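Local coordinates for EvdO2 (Micromonospora carbonacea, PDB 4XAB), which probably catalyses an oxidative cyclization in orthosomycin biosynthesis as a metal-dependent oxygenase of the phytanoyl-CoA dioxygenase family, at residues A[176-179]-A[183-186]; A[131-136]-A[169-174]; A[209-214]-A[230-235]. All blocks are in the same frame, centred on the assembly; numbering follows the deposited sequence.

Contact 1 (A[176-179]-A[183-186]); sequences HIDN and IRGL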
ATOM      1  N   HIS A 176      -2.563   3.593  18.458  1.00 26.84           N
ATOM      2  CA  HIS A 176      -1.232   3.919  18.000  1.00 27.58           C
ATOM      3  C   HIS A 176      -0.256   2.890  18.541  1.00 24.59           C
ATOM      4  O   HIS A 176      -0.364   2.457  19.688  1.00 27.17           O
ATOM      5  CB  HIS A 176      -0.847   5.338  18.418  1.00 29.05           C
ATOM      6  CG  HIS A 176      -1.406   6.388  17.511  1.00 31.74           C
ATOM      7  ND1 HIS A 176      -2.461   7.199  17.868  1.00 37.53           N
ATOM      8  CD2 HIS A 176      -1.081   6.729  16.242  1.00 33.04           C
ATOM      9  CE1 HIS A 176      -2.742   8.013  16.867  1.00 34.06           C
ATOM     10  NE2 HIS A 176      -1.922   7.747  15.868  1.00 40.68           N
ATOM     11  N   ILE A 177       0.681   2.483  17.700  1.00 25.26           N
ATOM     12  CA  ILE A 177       1.754   1.598  18.125  1.00 26.82           C
ATOM     13  C   ILE A 177       2.471   2.226  19.326  1.00 30.51           C
ATOM     14  O   ILE A 177       2.797   1.541  20.297  1.00 31.56           O
ATOM     15  CB  ILE A 177       2.727   1.326  16.962  1.00 26.99           C
ATOM     16  CG1 ILE A 177       2.009   0.526  15.865  1.00 24.92           C
ATOM     17  CG2 ILE A 177       3.961   0.610  17.462  1.00 31.81           C
ATOM     18  CD1 ILE A 177       2.608   0.664  14.474  1.00 30.11           C
ATOM     19  N   ASP A 178       2.665   3.542  19.260  1.00 29.65           N
ATOM     20  CA  ASP A 178       3.152   4.348  20.380  1.00 33.32           C
ATOM     21  C   ASP A 178       2.380   5.663  20.414  1.00 32.84           C
ATOM     22  O   ASP A 178       2.488   6.471  19.492  1.00 31.10           O
ATOM     23  CB  ASP A 178       4.651   4.620  20.245  1.00 35.54           C
ATOM     24  CG  ASP A 178       5.248   5.318  21.464  1.00 40.16           C
ATOM     25  OD1 ASP A 178       4.504   5.912  22.282  1.00 35.31           O
ATOM     26  OD2 ASP A 178       6.488   5.277  21.604  1.00 39.24           O
ATOM     27  N   ASN A 179       1.616   5.875  21.481  1.00 36.28           N
ATOM     28  CA  ASN A 179       0.805   7.081  21.625  1.00 36.42           C
ATOM     29  C   ASN A 179       1.641   8.368  21.606  1.00 36.01           C
ATOM     30  O   ASN A 179       1.156   9.433  21.205  1.00 33.94           O
ATOM     31  CB  ASN A 179      -0.012   7.005  22.921  1.00 43.18           C
ATOM     32  CG  ASN A 179      -1.120   8.042  22.979  1.00 47.30           C
ATOM     33  OD1 ASN A 179      -1.757   8.350  21.970  1.00 46.91           O
ATOM     34  ND2 ASN A 179      -1.356   8.588  24.171  1.00 45.37           N
ATOM     35  N   ILE A 183       3.633   8.822  14.465  1.00 31.28           N
ATOM     36  CA  ILE A 183       4.059   8.637  13.084  1.00 23.99           C
ATOM     37  C   ILE A 183       4.392   7.170  12.760  1.00 23.17           C
ATOM     38  O   ILE A 183       4.423   6.786  11.589  1.00 26.92           O
ATOM     39  CB  ILE A 183       5.279   9.531  12.761  1.00 30.17           C
ATOM     40  CG1 ILE A 183       5.472   9.654  11.242  1.00 37.66           C
ATOM     41  CG2 ILE A 183       6.537   9.016  13.484  1.00 33.97           C
ATOM     42  CD1 ILE A 183       6.600  10.588  10.838  1.00 46.82           C
ATOM     43  N   ARG A 184       4.599   6.349  13.787  1.00 27.18           N
ATOM     44  CA  ARG A 184       4.877   4.923  13.584  1.00 23.48           C
ATOM     45  C   ARG A 184       3.649   4.207  13.057  1.00 24.52           C
ATOM     46  O   ARG A 184       3.749   3.132  12.446  1.00 28.00           O
ATOM     47  CB  ARG A 184       5.351   4.271  14.883  1.00 26.85           C
ATOM     48  CG  ARG A 184       6.746   4.714  15.317  1.00 30.23           C
ATOM     49  CD  ARG A 184       7.163   4.049  16.622  1.00 37.32           C
ATOM     50  NE  ARG A 184       7.272   2.599  16.482  1.00 33.83           N
ATOM     51  CZ  ARG A 184       7.512   1.770  17.491  1.00 35.56           C
ATOM     52  NH1 ARG A 184       7.676   2.249  18.715  1.00 36.73           N
ATOM     53  NH2 ARG A 184       7.593   0.464  17.272  1.00 36.69           N
ATOM     54  N   GLY A 185       2.484   4.811  13.278  1.00 21.59           N
ATOM     55  CA  GLY A 185       1.264   4.317  12.661  1.00 22.09           C
ATOM     56  C   GLY A 185       0.324   3.656  13.643  1.00 22.27           C
ATOM     57  O   GLY A 185       0.552   3.697  14.868  1.00 22.15           O
ATOM     58  N   LEU A 186      -0.724   3.052  13.088  1.00 19.11           N
ATOM     59  CA  LEU A 186      -1.792   2.411  13.848  1.00 20.95           C
ATOM     60  C   LEU A 186      -1.727   0.895  13.743  1.00 21.89           C
ATOM     61  O   LEU A 186      -1.166   0.356  12.784  1.00 21.16           O
ATOM     62  CB  LEU A 186      -3.160   2.882  13.333  1.00 19.38           C
ATOM     63  CG  LEU A 186      -3.529   4.357  13.491  1.00 18.36           C
ATOM     64  CD1 LEU A 186      -4.826   4.626  12.702  1.00 19.47           C
ATOM     65  CD2 LEU A 186      -3.729   4.678  14.942  1.00 19.38           C
TER
HETATM   66  O   HOH W   1       2.325   4.906  16.629  1.00 24.78           O
HETATM   67  O   HOH W   2       8.130   4.920  19.716  1.00 36.96           O
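Arg184, closing a short 3-10 segment, lays its guanidinium group against Ile177: CG2 of the isoleucine sits over one face, toward the rim, 3.6 Å from NH2. The two side chains cross at about a right angle. The bend at chi3 (64°) turns the arginine head back over that methyl. Its charge lies near Asp178 without a salt bridge; water 2, in the guanidinium plane, joins them, accepting from Arg184 NH1 and donating to Asp178 OD2, while OD1 of the same carboxylate takes the backbone N of Asp180. The backbone carbonyl of Arg184 meets the other arm of the isoleucine, with CD1 3.4 Å from O.

Gly185 supplies the direct backbone link. Its O accepts from Ile177 N at 3.1 Å, with a nearly straight N-H...O angle of 172°, and also lies 2.8 Å from water 1, which accepts from Asp178 N. At the positive phi of this residue a beta carbon would collide with the carbonyl oxygen of Arg184, which a glycine avoids. The loop thus folds back on itself between strands 175-176 and 186-187, whose ends make an antiparallel non-hydrogen-bonded pair, His176 with Leu186.

Though the side chains of that pair diverge at their bases, Leu186 CD2 stands over the centre of the His176 ring, 3.7 Å from the centroid and 13° off the normal, a CH-pi contact. The leucine also touches Trp248.

Contact 2 (A[131-136]-A[169-174]); sequences DEAYMD and GPVLPH. With NI (nickel (II) ion), chain B.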
ATOM      1  N   ASP A 131      -6.824   0.450   6.283  1.00 14.82           N
ATOM      2  CA  ASP A 131      -6.427   1.775   5.836  1.00 14.72           C
ATOM      3  C   ASP A 131      -7.483   2.805   6.258  1.00 16.90           C
ATOM      4  O   ASP A 131      -7.158   3.957   6.551  1.00 14.82           O
ATOM      5  CB  ASP A 131      -6.206   1.791   4.314  1.00 16.31           C
ATOM      6  CG  ASP A 131      -4.977   1.006   3.896  1.00 16.47           C
ATOM      7  OD1 ASP A 131      -4.124   0.715   4.761  1.00 13.66           O
ATOM      8  OD2 ASP A 131      -4.871   0.655   2.706  1.00 18.58           O
ATOM      9  N   GLU A 132      -8.744   2.387   6.317  1.00 13.72           N
ATOM     10  CA  GLU A 132      -9.807   3.314   6.726  1.00 16.16           C
ATOM     11  C   GLU A 132      -9.632   3.803   8.175  1.00 18.09           C
ATOM     12  O   GLU A 132     -10.144   4.858   8.552  1.00 14.74           O
ATOM     13  CB  GLU A 132     -11.189   2.670   6.558  1.00 15.56           C
ATOM     14  CG  GLU A 132     -12.330   3.688   6.735  1.00 17.62           C
ATOM     15  CD  GLU A 132     -13.659   3.185   6.221  1.00 24.69           C
ATOM     16  OE1 GLU A 132     -13.667   2.274   5.374  1.00 35.91           O
ATOM     17  OE2 GLU A 132     -14.700   3.701   6.680  1.00 25.26           O
ATOM     18  N   ALA A 133      -8.896   3.058   8.992  1.00 17.40           N
ATOM     19  CA  ALA A 133      -8.687   3.493  10.378  1.00 15.94           C
ATOM     20  C   ALA A 133      -7.941   4.823  10.459  1.00 17.33           C
ATOM     21  O   ALA A 133      -7.994   5.518  11.481  1.00 18.55           O
ATOM     22  CB  ALA A 133      -7.934   2.411  11.164  1.00 15.09           C
ATOM     23  N   TYR A 134      -7.245   5.172   9.382  1.00 14.58           N
ATOM     24  CA  TYR A 134      -6.524   6.440   9.291  1.00 17.47           C
ATOM     25  C   TYR A 134      -7.412   7.590   8.832  1.00 20.83           C
ATOM     26  O   TYR A 134      -6.977   8.737   8.804  1.00 18.10           O
ATOM     27  CB  TYR A 134      -5.341   6.323   8.319  1.00 15.58           C
ATOM     28  CG  TYR A 134      -4.172   5.515   8.847  1.00 15.57           C
ATOM     29  CD1 TYR A 134      -3.178   6.117   9.609  1.00 18.93           C
ATOM     30  CD2 TYR A 134      -4.069   4.162   8.583  1.00 17.22           C
ATOM     31  CE1 TYR A 134      -2.101   5.373  10.095  1.00 19.95           C
ATOM     32  CE2 TYR A 134      -3.008   3.412   9.069  1.00 17.48           C
ATOM     33  CZ  TYR A 134      -2.025   4.032   9.827  1.00 16.65           C
ATOM     34  OH  TYR A 134      -0.951   3.296  10.309  1.00 17.89           O
ATOM     35  N   MET A 135      -8.646   7.286   8.458  1.00 17.64           N
ATOM     36  CA  MET A 135      -9.479   8.289   7.811  1.00 13.86           C
ATOM     37  C   MET A 135     -10.520   8.891   8.742  1.00 16.68           C
ATOM     38  O   MET A 135     -10.957   8.244   9.686  1.00 15.74           O
ATOM     39  CB  MET A 135     -10.150   7.678   6.591  1.00 15.25           C
ATOM     40  CG  MET A 135      -9.130   7.200   5.588  1.00 15.92           C
ATOM     41  SD  MET A 135      -9.950   6.316   4.259  1.00 22.23           S
ATOM     42  CE  MET A 135     -10.686   7.648   3.344  1.00 26.15           C
ATOM     43  N   ASP A 136     -10.918  10.125   8.438  1.00 16.27           N
ATOM     44  CA  ASP A 136     -11.909  10.868   9.215  1.00 18.11           C
ATOM     45  C   ASP A 136     -13.264  10.159   9.185  1.00 19.85           C
ATOM     46  O   ASP A 136     -13.835   9.978   8.117  1.00 18.93           O
ATOM     47  CB  ASP A 136     -12.019  12.278   8.633  1.00 17.70           C
ATOM     48  CG  ASP A 136     -12.812  13.228   9.493  1.00 17.13           C
ATOM     49  OD1 ASP A 136     -13.702  12.793  10.250  1.00 17.38           O
ATOM     50  OD2 ASP A 136     -12.538  14.434   9.374  1.00 20.52           O
ATOM     51  N   GLY A 169     -16.645  -6.294   7.438  1.00 14.84           N
ATOM     52  CA  GLY A 169     -16.714  -6.200   8.889  1.00 15.48           C
ATOM     53  C   GLY A 169     -16.559  -4.755   9.326  1.00 17.84           C
ATOM     54  O   GLY A 169     -16.525  -3.844   8.497  1.00 17.31           O
ATOM     55  N   PRO A 170     -16.450  -4.529  10.641  1.00 19.54           N
ATOM     56  CA  PRO A 170     -16.284  -3.153  11.115  1.00 20.11           C
ATOM     57  C   PRO A 170     -14.888  -2.621  10.839  1.00 15.49           C
ATOM     58  O   PRO A 170     -13.965  -3.387  10.514  1.00 16.63           O
ATOM     59  CB  PRO A 170     -16.525  -3.274  12.622  1.00 29.25           C
ATOM     60  CG  PRO A 170     -16.071  -4.665  12.948  1.00 27.83           C
ATOM     61  CD  PRO A 170     -16.421  -5.512  11.737  1.00 19.44           C
ATOM     62  N   VAL A 171     -14.732  -1.310  10.963  1.00 18.19           N
ATOM     63  CA  VAL A 171     -13.409  -0.759  11.189  1.00 17.84           C
ATOM     64  C   VAL A 171     -13.095  -1.158  12.620  1.00 18.65           C
ATOM     65  O   VAL A 171     -13.742  -0.715  13.564  1.00 19.03           O
ATOM     66  CB  VAL A 171     -13.345   0.755  10.979  1.00 19.67           C
ATOM     67  CG1 VAL A 171     -11.947   1.271  11.343  1.00 18.19           C
ATOM     68  CG2 VAL A 171     -13.678   1.083   9.530  1.00 26.09           C
ATOM     69  N   LEU A 172     -12.134  -2.063  12.738  1.00 15.99           N
ATOM     70  CA  LEU A 172     -11.732  -2.684  13.993  1.00 15.81           C
ATOM     71  C   LEU A 172     -11.116  -1.682  14.950  1.00 16.33           C
ATOM     72  O   LEU A 172     -10.648  -0.633  14.528  1.00 16.58           O
ATOM     73  CB  LEU A 172     -10.738  -3.801  13.680  1.00 15.33           C
ATOM     74  CG  LEU A 172     -11.357  -4.923  12.858  1.00 16.00           C
ATOM     75  CD1 LEU A 172     -10.288  -5.800  12.230  1.00 19.84           C
ATOM     76  CD2 LEU A 172     -12.301  -5.738  13.746  1.00 17.89           C
ATOM     77  N   PRO A 173     -11.136  -1.994  16.255  1.00 19.81           N
ATOM     78  CA  PRO A 173     -10.463  -1.080  17.177  1.00 21.93           C
ATOM     79  C   PRO A 173      -8.985  -0.957  16.825  1.00 21.02           C
ATOM     80  O   PRO A 173      -8.309  -1.969  16.663  1.00 21.18           O
ATOM     81  CB  PRO A 173     -10.657  -1.747  18.541  1.00 21.30           C
ATOM     82  CG  PRO A 173     -11.893  -2.571  18.390  1.00 24.62           C
ATOM     83  CD  PRO A 173     -11.846  -3.076  16.958  1.00 19.44           C
ATOM     84  N   HIS A 174      -8.495   0.266  16.698  1.00 19.77           N
ATOM     85  CA  HIS A 174      -7.073   0.473  16.454  1.00 21.51           C
ATOM     86  C   HIS A 174      -6.480   1.310  17.574  1.00 20.98           C
ATOM     87  O   HIS A 174      -7.188   2.019  18.291  1.00 19.79           O
ATOM     88  CB  HIS A 174      -6.821   1.174  15.108  1.00 16.17           C
ATOM     89  CG  HIS A 174      -7.014   0.304  13.901  1.00 16.51           C
ATOM     90  ND1 HIS A 174      -8.225  -0.271  13.572  1.00 14.99           N
ATOM     91  CD2 HIS A 174      -6.153  -0.048  12.914  1.00 21.80           C
ATOM     92  CE1 HIS A 174      -8.096  -0.948  12.440  1.00 15.58           C
ATOM     93  NE2 HIS A 174      -6.847  -0.832  12.026  1.00 16.60           N
TER
HETATM   94 NI    NI B 301      -2.277  -0.186   4.663  1.00 16.57          NI
HETATM   95  O   HOH W   3      -2.234   0.100   2.673  1.00 22.78           O
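Beside the nickel site, the short 3-10 turn of 131-134, which begins at the Asp of the His-X-Asp element of the metal-binding facial triad, packs against the irregular chain 169-174. Ala133 makes the closest approach. Its CB stands squarely over one face of the His174 imidazole, 3.4 Å from the ring centroid and only 3° off the normal, so that all five ring atoms lie almost equally far from the methyl: a CH-pi contact.

One side of the ring is held from within its own segment. ND1 donates to Leu172 O at 2.6 Å, the oxygen lying in the imidazole plane; seen from the acceptor, however, the donor stands well above the carbonyl plane, 53° out of it. A leucine in place of His174 would probably leave Leu172 O without this donor and deprive the Ala133 methyl of the flat surface on which it rests.

Val171 packs on the turn with both of its branches. CG1, anti to the backbone N (chi1 176°), faces Ala133, 4.2 Å from its CB, whereas CG2 meets the end of Glu132, 3.9 Å from CD. The glutamate and valine cross at about a right angle. Glu132 is buried, and OE2 of its carboxylate forms salt bridges to Arg212 and Arg246.

On the other side of the turn, Asp131 OD1 is a nickel ligand at 2.1 Å. The second carboxylate oxygen, OD2, accepts hydrogen bonds from water 3, at 2.7 Å, and from His209 NE2; this water is itself bound to the metal. Those bonds probably fix the rotation of the carboxylate, with OD1 on the metal. His129 and His215 complete the protein ligands, the two-histidine, one-carboxylate triad typical of double-stranded beta-helix oxygenases.

Contact 3 (A[209-214]-A[230-235]); sequences HDFRTP and VLVFMS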
ATOM      1  N   HIS A 209      -6.350  -3.779  -2.715  1.00 13.03           N
ATOM      2  CA  HIS A 209      -7.256  -4.012  -1.589  1.00 12.87           C
ATOM      3  C   HIS A 209      -8.108  -2.811  -1.246  1.00 10.34           C
ATOM      4  O   HIS A 209      -7.697  -1.655  -1.386  1.00 14.49           O
ATOM      5  CB  HIS A 209      -6.509  -4.462  -0.314  1.00 14.25           C
ATOM      6  CG  HIS A 209      -5.483  -3.491   0.186  1.00 16.17           C
ATOM      7  ND1 HIS A 209      -4.148  -3.585  -0.151  1.00 17.67           N
ATOM      8  CD2 HIS A 209      -5.586  -2.435   1.030  1.00 18.82           C
ATOM      9  CE1 HIS A 209      -3.480  -2.611   0.440  1.00 17.96           C
ATOM     10  NE2 HIS A 209      -4.326  -1.905   1.170  1.00 21.09           N
ATOM     11  N   ASP A 210      -9.299  -3.135  -0.774  1.00 11.18           N
ATOM     12  CA  ASP A 210     -10.279  -2.149  -0.315  1.00 11.27           C
ATOM     13  C   ASP A 210      -9.779  -1.370   0.909  1.00 15.13           C
ATOM     14  O   ASP A 210      -8.968  -1.868   1.684  1.00 12.46           O
ATOM     15  CB  ASP A 210     -11.594  -2.861   0.007  1.00 11.73           C
ATOM     16  CG  ASP A 210     -12.722  -1.895   0.336  1.00 20.96           C
ATOM     17  OD1 ASP A 210     -12.974  -1.615   1.532  1.00 17.30           O
ATOM     18  OD2 ASP A 210     -13.352  -1.408  -0.614  1.00 20.26           O
ATOM     19  N   PHE A 211     -10.269  -0.147   1.081  1.00 12.83           N
ATOM     20  CA  PHE A 211      -9.924   0.653   2.246  1.00 14.70           C
ATOM     21  C   PHE A 211     -10.220  -0.058   3.569  1.00 15.93           C
ATOM     22  O   PHE A 211      -9.625   0.277   4.602  1.00 17.98           O
ATOM     23  CB  PHE A 211     -10.682   1.988   2.210  1.00 16.54           C
ATOM     24  CG  PHE A 211     -10.068   3.023   1.308  1.00 13.48           C
ATOM     25  CD1 PHE A 211      -8.843   2.812   0.705  1.00 21.84           C
ATOM     26  CD2 PHE A 211     -10.734   4.217   1.069  1.00 15.77           C
ATOM     27  CE1 PHE A 211      -8.282   3.778  -0.122  1.00 22.84           C
ATOM     28  CE2 PHE A 211     -10.172   5.187   0.254  1.00 20.68           C
ATOM     29  CZ  PHE A 211      -8.948   4.962  -0.345  1.00 24.40           C
ATOM     30  N   ARG A 212     -11.145  -1.016   3.565  1.00 13.53           N
ATOM     31  CA  ARG A 212     -11.527  -1.657   4.831  1.00 16.18           C
ATOM     32  C   ARG A 212     -10.956  -3.076   4.999  1.00 17.96           C
ATOM     33  O   ARG A 212     -11.195  -3.728   6.010  1.00 16.13           O
ATOM     34  CB  ARG A 212     -13.050  -1.687   4.959  1.00 19.78           C
ATOM     35  CG  ARG A 212     -13.557  -1.563   6.384  1.00 28.68           C
ATOM     36  CD  ARG A 212     -15.058  -1.332   6.405  1.00 29.40           C
ATOM     37  NE  ARG A 212     -15.419   0.076   6.262  1.00 35.53           N
ATOM     38  CZ  ARG A 212     -16.658   0.539   6.410  1.00 36.94           C
ATOM     39  NH1 ARG A 212     -17.644  -0.303   6.683  1.00 38.55           N
ATOM     40  NH2 ARG A 212     -16.916   1.833   6.278  1.00 36.48           N
ATOM     41  N   THR A 213     -10.199  -3.564   4.028  1.00 13.58           N
ATOM     42  CA  THR A 213      -9.626  -4.898   4.201  1.00 11.42           C
ATOM     43  C   THR A 213      -8.427  -4.893   5.146  1.00 10.64           C
ATOM     44  O   THR A 213      -7.444  -4.213   4.884  1.00 14.31           O
ATOM     45  CB  THR A 213      -9.190  -5.483   2.851  1.00 13.00           C
ATOM     46  OG1 THR A 213     -10.287  -5.384   1.946  1.00 11.79           O
ATOM     47  CG2 THR A 213      -8.764  -6.953   3.003  1.00 13.70           C
ATOM     48  N   PRO A 214      -8.498  -5.666   6.244  1.00 12.66           N
ATOM     49  CA  PRO A 214      -7.324  -5.695   7.129  1.00 12.51           C
ATOM     50  C   PRO A 214      -6.114  -6.303   6.429  1.00 14.83           C
ATOM     51  O   PRO A 214      -6.252  -7.289   5.682  1.00 13.72           O
ATOM     52  CB  PRO A 214      -7.778  -6.579   8.303  1.00 13.91           C
ATOM     53  CG  PRO A 214      -9.286  -6.536   8.258  1.00 14.03           C
ATOM     54  CD  PRO A 214      -9.610  -6.469   6.774  1.00 14.03           C
ATOM     55  N   VAL A 230       2.688   2.428  -4.705  1.00 15.41           N
ATOM     56  CA  VAL A 230       1.289   2.272  -4.349  1.00 17.86           C
ATOM     57  C   VAL A 230       0.486   3.404  -4.964  1.00 18.36           C
ATOM     58  O   VAL A 230       0.847   4.572  -4.834  1.00 19.45           O
ATOM     59  CB  VAL A 230       1.082   2.270  -2.810  1.00 18.08           C
ATOM     60  CG1 VAL A 230      -0.376   2.032  -2.485  1.00 22.95           C
ATOM     61  CG2 VAL A 230       1.950   1.198  -2.149  1.00 21.15           C
ATOM     62  N   LEU A 231      -0.597   3.058  -5.650  1.00 16.99           N
ATOM     63  CA  LEU A 231      -1.526   4.064  -6.141  1.00 12.93           C
ATOM     64  C   LEU A 231      -2.835   3.903  -5.401  1.00 13.57           C
ATOM     65  O   LEU A 231      -3.360   2.801  -5.277  1.00 14.36           O
ATOM     66  CB  LEU A 231      -1.733   3.920  -7.645  1.00 16.66           C
ATOM     67  CG  LEU A 231      -0.571   4.420  -8.495  1.00 18.97           C
ATOM     68  CD1 LEU A 231      -0.725   3.910  -9.928  1.00 19.22           C
ATOM     69  CD2 LEU A 231      -0.537   5.953  -8.457  1.00 20.88           C
ATOM     70  N   VAL A 232      -3.334   5.010  -4.870  1.00 15.67           N
ATOM     71  CA  VAL A 232      -4.603   5.034  -4.167  1.00 12.42           C
ATOM     72  C   VAL A 232      -5.649   5.737  -5.020  1.00 12.91           C
ATOM     73  O   VAL A 232      -5.385   6.791  -5.554  1.00 18.07           O
ATOM     74  CB  VAL A 232      -4.456   5.748  -2.825  1.00 15.10           C
ATOM     75  CG1 VAL A 232      -5.813   5.917  -2.164  1.00 17.77           C
ATOM     76  CG2 VAL A 232      -3.479   4.969  -1.948  1.00 17.32           C
ATOM     77  N   PHE A 233      -6.807   5.106  -5.184  1.00 15.25           N
ATOM     78  CA  PHE A 233      -7.913   5.668  -5.952  1.00 14.22           C
ATOM     79  C   PHE A 233      -9.129   5.701  -5.051  1.00 17.23           C
ATOM     80  O   PHE A 233      -9.437   4.707  -4.384  1.00 16.38           O
ATOM     81  CB  PHE A 233      -8.200   4.832  -7.213  1.00 17.86           C
ATOM     82  CG  PHE A 233      -7.095   4.877  -8.235  1.00 14.60           C
ATOM     83  CD1 PHE A 233      -6.118   3.881  -8.281  1.00 14.90           C
ATOM     84  CD2 PHE A 233      -7.020   5.921  -9.145  1.00 14.86           C
ATOM     85  CE1 PHE A 233      -5.107   3.936  -9.221  1.00 15.20           C
ATOM     86  CE2 PHE A 233      -6.005   5.978 -10.085  1.00 18.94           C
ATOM     87  CZ  PHE A 233      -5.041   4.976 -10.118  1.00 17.71           C
ATOM     88  N   MET A 234      -9.841   6.821  -5.046  1.00 19.05           N
ATOM     89  CA  MET A 234     -10.946   6.952  -4.111  1.00 18.52           C
ATOM     90  C   MET A 234     -12.015   7.898  -4.617  1.00 19.41           C
ATOM     91  O   MET A 234     -11.754   8.754  -5.457  1.00 20.20           O
ATOM     92  CB  MET A 234     -10.427   7.442  -2.770  1.00 17.29           C
ATOM     93  CG  MET A 234      -9.867   8.830  -2.849  1.00 20.61           C
ATOM     94  SD  MET A 234      -8.860   9.170  -1.404  1.00 26.91           S
ATOM     95  CE  MET A 234      -8.257  10.805  -1.792  1.00 31.09           C
ATOM     96  N   SER A 235     -13.216   7.748  -4.072  1.00 15.85           N
ATOM     97  CA  SER A 235     -14.317   8.640  -4.412  1.00 18.92           C
ATOM     98  C   SER A 235     -14.189   9.935  -3.637  1.00 22.71           C
ATOM     99  O   SER A 235     -13.446  10.010  -2.655  1.00 22.75           O
ATOM    100  CB  SER A 235     -15.650   7.991  -4.077  1.00 19.25           C
ATOM    101  OG  SER A 235     -15.813   7.961  -2.669  1.00 21.36           O
TER
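A single aromatic ring spans this contact: Phe211 reaches across from a turn to a strand, although the closest CA atoms, of Phe211 and Met234, are 9.0 Å apart, and no hydrogen bond crosses. The ring leads with its far end. Val232 CG1 lies at the ring edge, in plane, 3.7 Å from CZ, with the two side chains at about a right angle. Met234 comes in obliquely, its CB 3.8 Å from CZ, while the remainder of its extended chain turns off from the ring.

The ring projects from a type I beta turn, Asp210 to Thr213, closed by Thr213 N bonding to Asp210 O, and Asp210 OD1 accepts from Arg212 N at 2.8 Å in an Asx turn. From that base the phenylalanine, CG anti to the carbonyl carbon (chi1 -80°), extends toward the strand.

Strands 206-210 and 226-234 do not pair directly; both are antiparallel neighbours of strand 139-149, and the ring bridges them where the first has given way to the turn. Val232 also touches Ser145 of that shared strand and Tyr112 of strand 110-118, while Leu231 and Phe233 pack on helix 89-102.

In the fold
The three contacts run in series along the chain, and contact 2 touches both others. Toward contact 1 the join is Tyr134 OH with Leu186 N, at 2.8 Å a probable hydrogen bond, so the loop at 183-186 rests on the metal-side turn. Toward contact 3 it is doubly polar: besides the Glu132-Arg212 salt bridge, Glu132 N lies 2.9 Å from Phe211 O, again a probable hydrogen bond. Contacts 1 and 3 do not meet, their nearest atoms being about 10 Å apart. Asp131 of contact 2 is one of the nickel ligands. The side chain of Phe211 in contact 3 is about 8 Å from the nickel ion, and that of Leu186 in contact 1 is about 9 Å from it.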